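PDB 5FOO: 6-phospho-beta-d glycosidase from Streptococcus pyogenes, which probably hydrolyses the beta-glucosidic bond of 6-phospho-beta-glucosides as a retaining family 1 glycoside hydrolase, here with 6-phosphocyclophellitol bound. Local coordinates for residues 8-12 and 453-457; 333-337 and 369-373; 389-394 and 447-452. The protein carries 1 engineered substitution. All blocks are in the same frame, centred on the assembly; numbering follows the deposited sequence.

Contact 1: 8-12 and 453-457; sequences FWWGG and FKKVA
In this (beta/alpha)8 TIM barrel the first strand, 9-13, is covered by helix 448-459, the last helix of the chain, and Trp-10 is the side chain that joins them. The two segments run nearly antiparallel, at 159°, with their axes 9.0 Å apart. One face of the Trp-10 indole lies on the helix backbone: Ala-457 CA sits 3.7 Å from the centroid of the five-membered ring, almost on its normal, while Val-456 CG1 lies over the six-membered ring, 4.0 Å from that centroid. The opposite face is packed by CD2 of Phe-8, two residues earlier, just before the strand, so the indole is sandwiched and its rotation limited. Its NE1 is satisfied by Asn-460 OD1, just beyond the helix. One turn back, the Phe-453 ring reaches the strand because its CG is anti to the backbone N (chi1 -174°), and its plane stands at 79° to the six-membered ring of Trp-10. This ring comes up to the backbone of Gly-11, its CE2 3.7 Å from Gly-11 O and Gly-11 N in the ring plane at its edge. The methyl CB of Ala-457 also meets CB of Trp-10, at 3.7 Å.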
loop_
_atom_site.group_PDB
_atom_site.type_symbol
_atom_site.label_atom_id
_atom_site.label_comp_id
_atom_site.label_asym_id
_atom_site.label_seq_id
_atom_site.Cartn_x
_atom_site.Cartn_y
_atom_site.Cartn_z
ATOM N N PHE A 8 -7.794 -18.217 6.853
ATOM C CA PHE A 8 -7.164 -17.378 5.851
ATOM C C PHE A 8 -8.049 -16.182 5.512
ATOM O O PHE A 8 -9.311 -16.306 5.332
ATOM C CB PHE A 8 -6.875 -18.216 4.609
ATOM C CG PHE A 8 -5.749 -17.696 3.736
ATOM C CD1 PHE A 8 -4.411 -17.824 4.131
ATOM C CD2 PHE A 8 -6.028 -17.128 2.514
ATOM C CE1 PHE A 8 -3.367 -17.424 3.294
ATOM C CE2 PHE A 8 -4.997 -16.688 1.680
ATOM C CZ PHE A 8 -3.673 -16.839 2.073
ATOM N N TRP A 9 -7.409 -15.030 5.405
ATOM C CA TRP A 9 -8.148 -13.810 5.060
ATOM C C TRP A 9 -8.380 -13.761 3.538
ATOM O O TRP A 9 -7.440 -13.931 2.772
ATOM C CB TRP A 9 -7.369 -12.554 5.444
ATOM C CG TRP A 9 -7.150 -12.290 6.850
ATOM C CD1 TRP A 9 -7.367 -13.167 7.947
ATOM C CD2 TRP A 9 -6.588 -11.088 7.397
ATOM N NE1 TRP A 9 -7.057 -12.500 9.117
ATOM C CE2 TRP A 9 -6.532 -11.257 8.821
ATOM C CE3 TRP A 9 -6.098 -9.892 6.829
ATOM C CZ2 TRP A 9 -6.055 -10.237 9.690
ATOM C CZ3 TRP A 9 -5.602 -8.890 7.682
ATOM C CH2 TRP A 9 -5.543 -9.096 9.116
ATOM N N TRP A 10 -9.632 -13.496 3.141
ATOM C CA TRP A 10 -9.966 -13.322 1.785
ATOM C C TRP A 10 -10.753 -12.042 1.651
ATOM O O TRP A 10 -11.766 -11.806 2.331
ATOM C CB TRP A 10 -10.810 -14.448 1.273
ATOM C CG TRP A 10 -10.221 -15.802 1.289
ATOM C CD1 TRP A 10 -10.627 -16.857 2.093
ATOM C CD2 TRP A 10 -9.299 -16.367 0.332
ATOM N NE1 TRP A 10 -9.909 -17.970 1.761
ATOM C CE2 TRP A 10 -9.104 -17.701 0.681
ATOM C CE3 TRP A 10 -8.543 -15.840 -0.708
ATOM C CZ2 TRP A 10 -8.209 -18.524 -0.000
ATOM C CZ3 TRP A 10 -7.684 -16.662 -1.373
ATOM C CH2 TRP A 10 -7.523 -17.982 -1.012
ATOM N N GLY A 11 -10.306 -11.199 0.740
ATOM C CA GLY A 11 -11.013 -9.941 0.510
ATOM C C GLY A 11 -10.191 -9.087 -0.418
ATOM O O GLY A 11 -9.372 -9.593 -1.190
ATOM N N GLY A 12 -10.409 -7.795 -0.347
ATOM C CA GLY A 12 -9.633 -6.905 -1.153
ATOM C C GLY A 12 -9.356 -5.646 -0.410
ATOM O O GLY A 12 -9.844 -5.451 0.699
ATOM N N PHE A 453 -13.803 -15.401 -7.509
ATOM C CA PHE A 453 -13.076 -15.222 -6.263
ATOM C C PHE A 453 -14.000 -15.624 -5.114
ATOM O O PHE A 453 -13.539 -16.102 -4.119
ATOM C CB PHE A 453 -12.615 -13.764 -6.100
ATOM C CG PHE A 453 -11.737 -13.534 -4.902
ATOM C CD1 PHE A 453 -10.513 -14.145 -4.824
ATOM C CD2 PHE A 453 -12.113 -12.665 -3.900
ATOM C CE1 PHE A 453 -9.678 -13.940 -3.730
ATOM C CE2 PHE A 453 -11.258 -12.380 -2.837
ATOM C CZ PHE A 453 -10.075 -13.075 -2.732
ATOM N N LYS A 454 -15.306 -15.413 -5.274
ATOM C CA LYS A 454 -16.314 -15.856 -4.308
ATOM C C LYS A 454 -16.197 -17.336 -3.986
ATOM O O LYS A 454 -16.239 -17.729 -2.819
ATOM C CB LYS A 454 -17.726 -15.531 -4.788
ATOM C CG LYS A 454 -18.849 -15.982 -3.844
ATOM C CD LYS A 454 -20.216 -16.038 -4.531
ATOM C CE LYS A 454 -21.258 -16.598 -3.562
ATOM N NZ LYS A 454 -22.613 -16.207 -4.028
ATOM N N LYS A 455 -16.064 -18.138 -5.040
ATOM C CA LYS A 455 -15.846 -19.546 -4.939
ATOM C C LYS A 455 -14.583 -19.904 -4.175
ATOM O O LYS A 455 -14.599 -20.763 -3.297
ATOM C CB LYS A 455 -15.795 -20.176 -6.342
ATOM C CG LYS A 455 -15.907 -21.692 -6.293
ATOM C CD LYS A 455 -15.969 -22.283 -7.681
ATOM C CE LYS A 455 -16.040 -23.804 -7.592
ATOM N NZ LYS A 455 -16.426 -24.408 -8.906
ATOM N N VAL A 456 -13.468 -19.316 -4.580
ATOM C CA VAL A 456 -12.207 -19.494 -3.908
ATOM C C VAL A 456 -12.267 -19.143 -2.387
ATOM O O VAL A 456 -11.786 -19.892 -1.575
ATOM C CB VAL A 456 -11.091 -18.649 -4.562
ATOM C CG1 VAL A 456 -9.824 -18.734 -3.766
ATOM C CG2 VAL A 456 -10.835 -19.093 -6.008
ATOM N N ALA A 457 -12.840 -18.008 -2.045
ATOM C CA ALA A 457 -12.896 -17.555 -0.680
ATOM C C ALA A 457 -13.815 -18.472 0.125
ATOM O O ALA A 457 -13.494 -18.778 1.214
ATOM C CB ALA A 457 -13.449 -16.163 -0.613
#

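Contact 2: 333-337 and 369-373. With JAZ (6-phosphocyclophellitol), chain G.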
loop_
_atom_site.group_PDB
_atom_site.type_symbol
_atom_site.label_atom_id
_atom_site.label_comp_id
_atom_site.label_asym_id
_atom_site.label_seq_id
_atom_site.Cartn_x
_atom_site.Cartn_y
_atom_site.Cartn_z
ATOM N N MET A 333 3.886 -9.816 -20.518
ATOM C CA MET A 333 3.560 -8.412 -20.289
ATOM C C MET A 333 2.042 -8.126 -20.373
ATOM O O MET A 333 1.247 -8.815 -21.076
ATOM C CB MET A 333 4.364 -7.552 -21.274
ATOM C CG MET A 333 4.466 -6.079 -20.890
ATOM S SD MET A 333 4.894 -5.017 -22.305
ATOM C CE MET A 333 3.657 -5.490 -23.490
ATOM N N ASN A 334 1.641 -7.136 -19.579
ATOM C CA ASN A 334 0.323 -6.542 -19.647
ATOM C C ASN A 334 0.503 -5.294 -20.530
ATOM O O ASN A 334 1.124 -4.278 -20.108
ATOM C CB ASN A 334 -0.116 -6.149 -18.244
ATOM C CG ASN A 334 -1.424 -5.400 -18.212
ATOM O OD1 ASN A 334 -1.971 -5.008 -19.250
ATOM N ND2 ASN A 334 -1.930 -5.178 -17.008
ATOM N N VAL A 335 -0.018 -5.362 -21.750
ATOM C CA VAL A 335 0.229 -4.254 -22.746
ATOM C C VAL A 335 -0.348 -2.915 -22.330
ATOM O O VAL A 335 0.367 -1.930 -22.412
ATOM C CB VAL A 335 -0.247 -4.658 -24.165
ATOM C CG1 VAL A 335 -0.221 -3.484 -25.169
ATOM C CG2 VAL A 335 0.606 -5.820 -24.686
ATOM N N ASP A 336 -1.595 -2.861 -21.815
ATOM C CA ASP A 336 -2.234 -1.562 -21.335
ATOM C C ASP A 336 -1.395 -0.824 -20.314
ATOM O O ASP A 336 -1.392 0.378 -20.249
ATOM C CB ASP A 336 -3.624 -1.751 -20.678
ATOM C CG ASP A 336 -4.740 -1.950 -21.675
ATOM O OD1 ASP A 336 -4.559 -1.788 -22.920
ATOM O OD2 ASP A 336 -5.825 -2.319 -21.182
ATOM N N LYS A 337 -0.700 -1.566 -19.488
ATOM C CA LYS A 337 -0.012 -0.987 -18.385
ATOM C C LYS A 337 1.512 -0.841 -18.594
ATOM O O LYS A 337 2.170 -0.115 -17.853
ATOM C CB LYS A 337 -0.367 -1.921 -17.197
ATOM C CG LYS A 337 -0.134 -1.369 -15.829
ATOM C CD LYS A 337 -1.014 -0.202 -15.400
ATOM C CE LYS A 337 -0.221 0.400 -14.262
ATOM N NZ LYS A 337 -0.530 1.794 -13.880
ATOM N N VAL A 369 -4.513 -6.745 -11.162
ATOM C CA VAL A 369 -4.152 -6.386 -12.540
ATOM C C VAL A 369 -5.182 -5.383 -13.084
ATOM O O VAL A 369 -6.408 -5.545 -12.932
ATOM C CB VAL A 369 -4.041 -7.620 -13.483
ATOM C CG1 VAL A 369 -5.361 -8.358 -13.655
ATOM C CG2 VAL A 369 -3.498 -7.168 -14.851
ATOM N N GLY A 370 -4.648 -4.348 -13.718
ATOM C CA GLY A 370 -5.400 -3.205 -14.176
ATOM C C GLY A 370 -5.399 -3.161 -15.706
ATOM O O GLY A 370 -4.327 -3.317 -16.312
ATOM N N ILE A 371 -6.571 -2.912 -16.302
ATOM C CA ILE A 371 -6.802 -2.988 -17.769
ATOM C C ILE A 371 -7.717 -1.836 -18.118
ATOM O O ILE A 371 -8.611 -1.509 -17.338
ATOM C CB ILE A 371 -7.487 -4.344 -18.095
ATOM C CG1 ILE A 371 -6.495 -5.483 -17.847
ATOM C CG2 ILE A 371 -8.063 -4.471 -19.503
ATOM C CD1 ILE A 371 -5.244 -5.375 -18.696
ATOM N N SER A 372 -7.485 -1.190 -19.255
ATOM C CA SER A 372 -8.432 -0.189 -19.803
ATOM C C SER A 372 -9.502 -0.807 -20.731
ATOM O O SER A 372 -9.469 -1.990 -21.072
ATOM C CB SER A 372 -7.665 0.921 -20.532
ATOM O OG SER A 372 -6.966 0.356 -21.606
ATOM N N GLY A 373 -10.492 -0.008 -21.083
ATOM C CA GLY A 373 -11.472 -0.409 -22.076
ATOM C C GLY A 373 -12.183 -1.725 -21.793
ATOM O O GLY A 373 -12.426 -2.541 -22.732
HETATM C C2 JAZ G . -2.738 1.623 -6.509
HETATM C C3 JAZ G . -2.721 1.403 -4.982
HETATM C C4 JAZ G . -1.332 0.982 -4.515
HETATM C C5 JAZ G . -0.845 -0.287 -5.200
HETATM C C6 JAZ G . -0.957 -0.156 -6.703
HETATM C C7 JAZ G . -2.347 0.297 -7.151
HETATM C C8 JAZ G . -2.502 0.283 -8.670
HETATM O O9 JAZ G . -1.577 1.229 -9.197
HETATM P P10 JAZ G . -1.938 1.993 -10.543
HETATM O O11 JAZ G . -0.787 2.914 -10.745
HETATM O O12 JAZ G . -3.308 2.529 -10.507
HETATM O O13 JAZ G . -1.990 0.959 -11.581
HETATM O O14 JAZ G . 0.071 0.717 -7.190
HETATM O O15 JAZ G . -4.056 1.951 -6.962
HETATM O O16 JAZ G . -3.050 2.635 -4.390
HETATM O O17 JAZ G . -1.323 0.815 -3.107
#
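Asn-334, in strand 332-334, opens the contact by extending its amide to the loop 369-373. With CG anti to the backbone N (chi1 175°), ND2 reaches Gly-370 O over 3.1 Å in a nearly straight bond, N-H...O 165°. The acceptor lies close to the amide plane, whereas the donor is tilted from the plane of the Gly-370 carbonyl. Apolar groups border the same amide: Val-369 CG2 lies 3.3 Å from ND2, and Ile-371 CD1 touches OD1. Two residues on, Asp-336 grips the loop through one carboxylate oxygen. Its OD2 accepts the backbone N-H of Ser-372 at 2.8 Å, from above the carboxylate plane, and a weak bond from Ser-372 OG at 2.9 Å; Ile-371 CG2 packs against the same oxygen. Lys-337 then turns away from the loop toward the ligand. Its chain, bent at chi2 (67°), carries NZ to the phosphate of 6-phosphocyclophellitol, 2.8 Å from O13, with a weaker bond to O11. This places a positive charge beside the phosphate, consistent with selection of 6-phosphorylated substrates; Tyr-432 OH also bonds the ligand. The contact thus ties the turn between antiparallel strands 332-334 and 339-341 to the loop after barrel strand 362-367, where Val-369 and Ile-371 lean on Phe-392 and Tyr-388 of helix 387-405.

Contact 3: 389-394 and 447-452; sequences RIQFLK and KASAYW
Ile-390 overlaps the indole of Trp-452, its CG2 methyl lying 3.7 Å from the centroid of the five-membered ring and only 3° off the normal. The pair joins two neighbouring helices on the outside of the TIM barrel, 387-405 and 448-459, whose short segments run at 38° with axes 9.7 Å apart. The two branches of Ile-390 divide the work: CG2, anti to the backbone N, covers the ring face, while CG1 rests on Ser-449 CA at 3.6 Å and CD1 reaches Trp-452 CB. With its own CG anti to the backbone N (chi1 170°), Trp-452 stretches across helix 387-405, bringing its six-membered ring to Leu-393 and Lys-394. Toward the start of helix 448-459 the contact becomes polar. Arg-389 NH1 and Lys-447 NZ stand 3.5 Å apart, two cations gathered around Glu-374, which forms salt bridges with both. Asp-386 adds a further salt bridge to NH1 and accepts Ser-449 OG, while Asp-420 pairs with Lys-447; the acidic groups probably offset the like charges. At the other end of the contact, CZ2 of Trp-452 meets Lys-394 CB at 3.8 Å.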
loop_
_atom_site.group_PDB
_atom_site.type_symbol
_atom_site.label_atom_id
_atom_site.label_comp_id
_atom_site.label_asym_id
_atom_site.label_seq_id
_atom_site.Cartn_x
_atom_site.Cartn_y
_atom_site.Cartn_z
ATOM N N ARG A 389 -8.253 -11.384 -15.696
ATOM C CA ARG A 389 -8.063 -11.082 -14.252
ATOM C C ARG A 389 -8.120 -12.372 -13.383
ATOM O O ARG A 389 -7.297 -12.604 -12.499
ATOM C CB ARG A 389 -9.106 -10.065 -13.787
ATOM C CG ARG A 389 -8.936 -9.687 -12.324
ATOM C CD ARG A 389 -9.702 -8.448 -11.961
ATOM N NE ARG A 389 -9.140 -7.333 -12.684
ATOM C CZ ARG A 389 -9.733 -6.674 -13.675
ATOM N NH1 ARG A 389 -10.975 -6.990 -14.093
ATOM N NH2 ARG A 389 -9.043 -5.669 -14.268
ATOM N N ILE A 390 -9.095 -13.227 -13.679
ATOM C CA ILE A 390 -9.162 -14.595 -13.120
ATOM C C ILE A 390 -7.858 -15.344 -13.288
ATOM O O ILE A 390 -7.252 -15.807 -12.296
ATOM C CB ILE A 390 -10.304 -15.378 -13.743
ATOM C CG1 ILE A 390 -11.629 -14.724 -13.294
ATOM C CG2 ILE A 390 -10.220 -16.875 -13.370
ATOM C CD1 ILE A 390 -12.885 -15.316 -13.934
ATOM N N GLN A 391 -7.366 -15.392 -14.523
ATOM C CA GLN A 391 -6.111 -16.023 -14.778
ATOM C C GLN A 391 -4.968 -15.384 -13.969
ATOM O O GLN A 391 -4.180 -16.083 -13.288
ATOM C CB GLN A 391 -5.797 -15.941 -16.259
ATOM C CG GLN A 391 -4.538 -16.670 -16.657
ATOM C CD GLN A 391 -4.714 -18.171 -16.443
ATOM O OE1 GLN A 391 -5.846 -18.707 -16.566
ATOM N NE2 GLN A 391 -3.618 -18.857 -16.082
ATOM N N PHE A 392 -4.824 -14.064 -14.037
ATOM C CA PHE A 392 -3.760 -13.397 -13.263
ATOM C C PHE A 392 -3.880 -13.758 -11.764
ATOM O O PHE A 392 -2.894 -14.110 -11.140
ATOM C CB PHE A 392 -3.838 -11.867 -13.494
ATOM C CG PHE A 392 -2.812 -11.014 -12.748
ATOM C CD1 PHE A 392 -3.004 -10.652 -11.414
ATOM C CD2 PHE A 392 -1.733 -10.428 -13.425
ATOM C CE1 PHE A 392 -2.095 -9.804 -10.762
ATOM C CE2 PHE A 392 -0.866 -9.592 -12.788
ATOM C CZ PHE A 392 -1.033 -9.255 -11.462
ATOM N N LEU A 393 -5.055 -13.559 -11.177
ATOM C CA LEU A 393 -5.217 -13.831 -9.709
ATOM C C LEU A 393 -4.895 -15.295 -9.401
ATOM O O LEU A 393 -4.123 -15.590 -8.505
ATOM C CB LEU A 393 -6.600 -13.435 -9.204
ATOM C CG LEU A 393 -6.936 -11.924 -9.330
ATOM C CD1 LEU A 393 -8.348 -11.680 -8.872
ATOM C CD2 LEU A 393 -5.984 -10.973 -8.637
ATOM N N LYS A 394 -5.406 -16.187 -10.238
ATOM C CA LYS A 394 -5.212 -17.641 -10.088
ATOM C C LYS A 394 -3.747 -18.000 -10.073
ATOM O O LYS A 394 -3.284 -18.670 -9.144
ATOM C CB LYS A 394 -5.957 -18.393 -11.205
ATOM C CG LYS A 394 -5.843 -19.894 -11.180
ATOM C CD LYS A 394 -7.104 -20.552 -11.732
ATOM C CE LYS A 394 -6.901 -22.071 -11.749
ATOM N NZ LYS A 394 -8.151 -22.870 -11.839
ATOM N N LYS A 447 -18.035 -8.302 -11.856
ATOM C CA LYS A 447 -17.446 -8.874 -13.063
ATOM C C LYS A 447 -17.354 -10.373 -12.846
ATOM O O LYS A 447 -17.544 -10.884 -11.706
ATOM C CB LYS A 447 -16.053 -8.285 -13.365
ATOM C CG LYS A 447 -15.956 -6.791 -13.233
ATOM C CD LYS A 447 -14.572 -6.268 -13.649
ATOM C CE LYS A 447 -14.410 -4.792 -13.298
ATOM N NZ LYS A 447 -13.007 -4.319 -13.217
ATOM N N ALA A 448 -17.074 -11.102 -13.925
ATOM C CA ALA A 448 -16.852 -12.532 -13.772
ATOM C C ALA A 448 -15.839 -12.887 -12.679
ATOM O O ALA A 448 -15.962 -13.946 -12.067
ATOM C CB ALA A 448 -16.397 -13.154 -15.064
ATOM N N SER A 449 -14.822 -12.060 -12.470
ATOM C CA SER A 449 -13.797 -12.419 -11.495
ATOM C C SER A 449 -14.360 -12.354 -10.083
ATOM O O SER A 449 -13.884 -13.068 -9.232
ATOM C CB SER A 449 -12.552 -11.554 -11.598
ATOM O OG SER A 449 -12.943 -10.248 -11.415
ATOM N N ALA A 450 -15.390 -11.556 -9.849
ATOM C CA ALA A 450 -16.020 -11.515 -8.526
ATOM C C ALA A 450 -16.638 -12.864 -8.135
ATOM O O ALA A 450 -16.550 -13.241 -6.955
ATOM C CB ALA A 450 -17.083 -10.434 -8.467
ATOM N N TYR A 451 -17.297 -13.542 -9.098
ATOM C CA TYR A 451 -17.907 -14.861 -8.872
ATOM C C TYR A 451 -16.845 -15.926 -8.791
ATOM O O TYR A 451 -16.982 -16.881 -8.017
ATOM C CB TYR A 451 -19.011 -15.202 -9.906
ATOM C CG TYR A 451 -20.132 -14.210 -9.790
ATOM C CD1 TYR A 451 -20.985 -14.199 -8.661
ATOM C CD2 TYR A 451 -20.327 -13.252 -10.763
ATOM C CE1 TYR A 451 -21.989 -13.254 -8.531
ATOM C CE2 TYR A 451 -21.299 -12.295 -10.640
ATOM C CZ TYR A 451 -22.113 -12.304 -9.531
ATOM O OH TYR A 451 -23.059 -11.357 -9.460
ATOM N N TRP A 452 -15.752 -15.773 -9.511
ATOM C CA TRP A 452 -14.678 -16.728 -9.372
ATOM C C TRP A 452 -14.034 -16.629 -7.978
ATOM O O TRP A 452 -13.753 -17.680 -7.327
ATOM C CB TRP A 452 -13.640 -16.599 -10.456
ATOM C CG TRP A 452 -12.398 -17.416 -10.225
ATOM C CD1 TRP A 452 -12.146 -18.717 -10.613
ATOM C CD2 TRP A 452 -11.215 -16.952 -9.588
ATOM N NE1 TRP A 452 -10.887 -19.091 -10.191
ATOM C CE2 TRP A 452 -10.302 -18.021 -9.565
ATOM C CE3 TRP A 452 -10.852 -15.724 -8.990
ATOM C CZ2 TRP A 452 -9.043 -17.899 -8.989
ATOM C CZ3 TRP A 452 -9.605 -15.607 -8.418
ATOM C CH2 TRP A 452 -8.702 -16.683 -8.439
#

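Overall arrangement
All three contacts belong to one eight-stranded TIM barrel. Along the chain, contact 1 closes the longest loop, bringing the first barrel strand to the final helix; contacts 2 and 3 are nested within it and follow one another in series. Contacts 1 and 3 share helix 448-459, which meets strand 9-13 on one stretch and helix 387-405 on the preceding one, their centres about 11 Å apart. Contact 2 lies about 15 Å from contact 3 and 23 Å from contact 1, centre to centre. Arg-389 NH2 of contact 3 probably hydrogen-bonds Val-369 O, linking helix 387-405 to the loop beside the phosphate-binding lysine of contact 2.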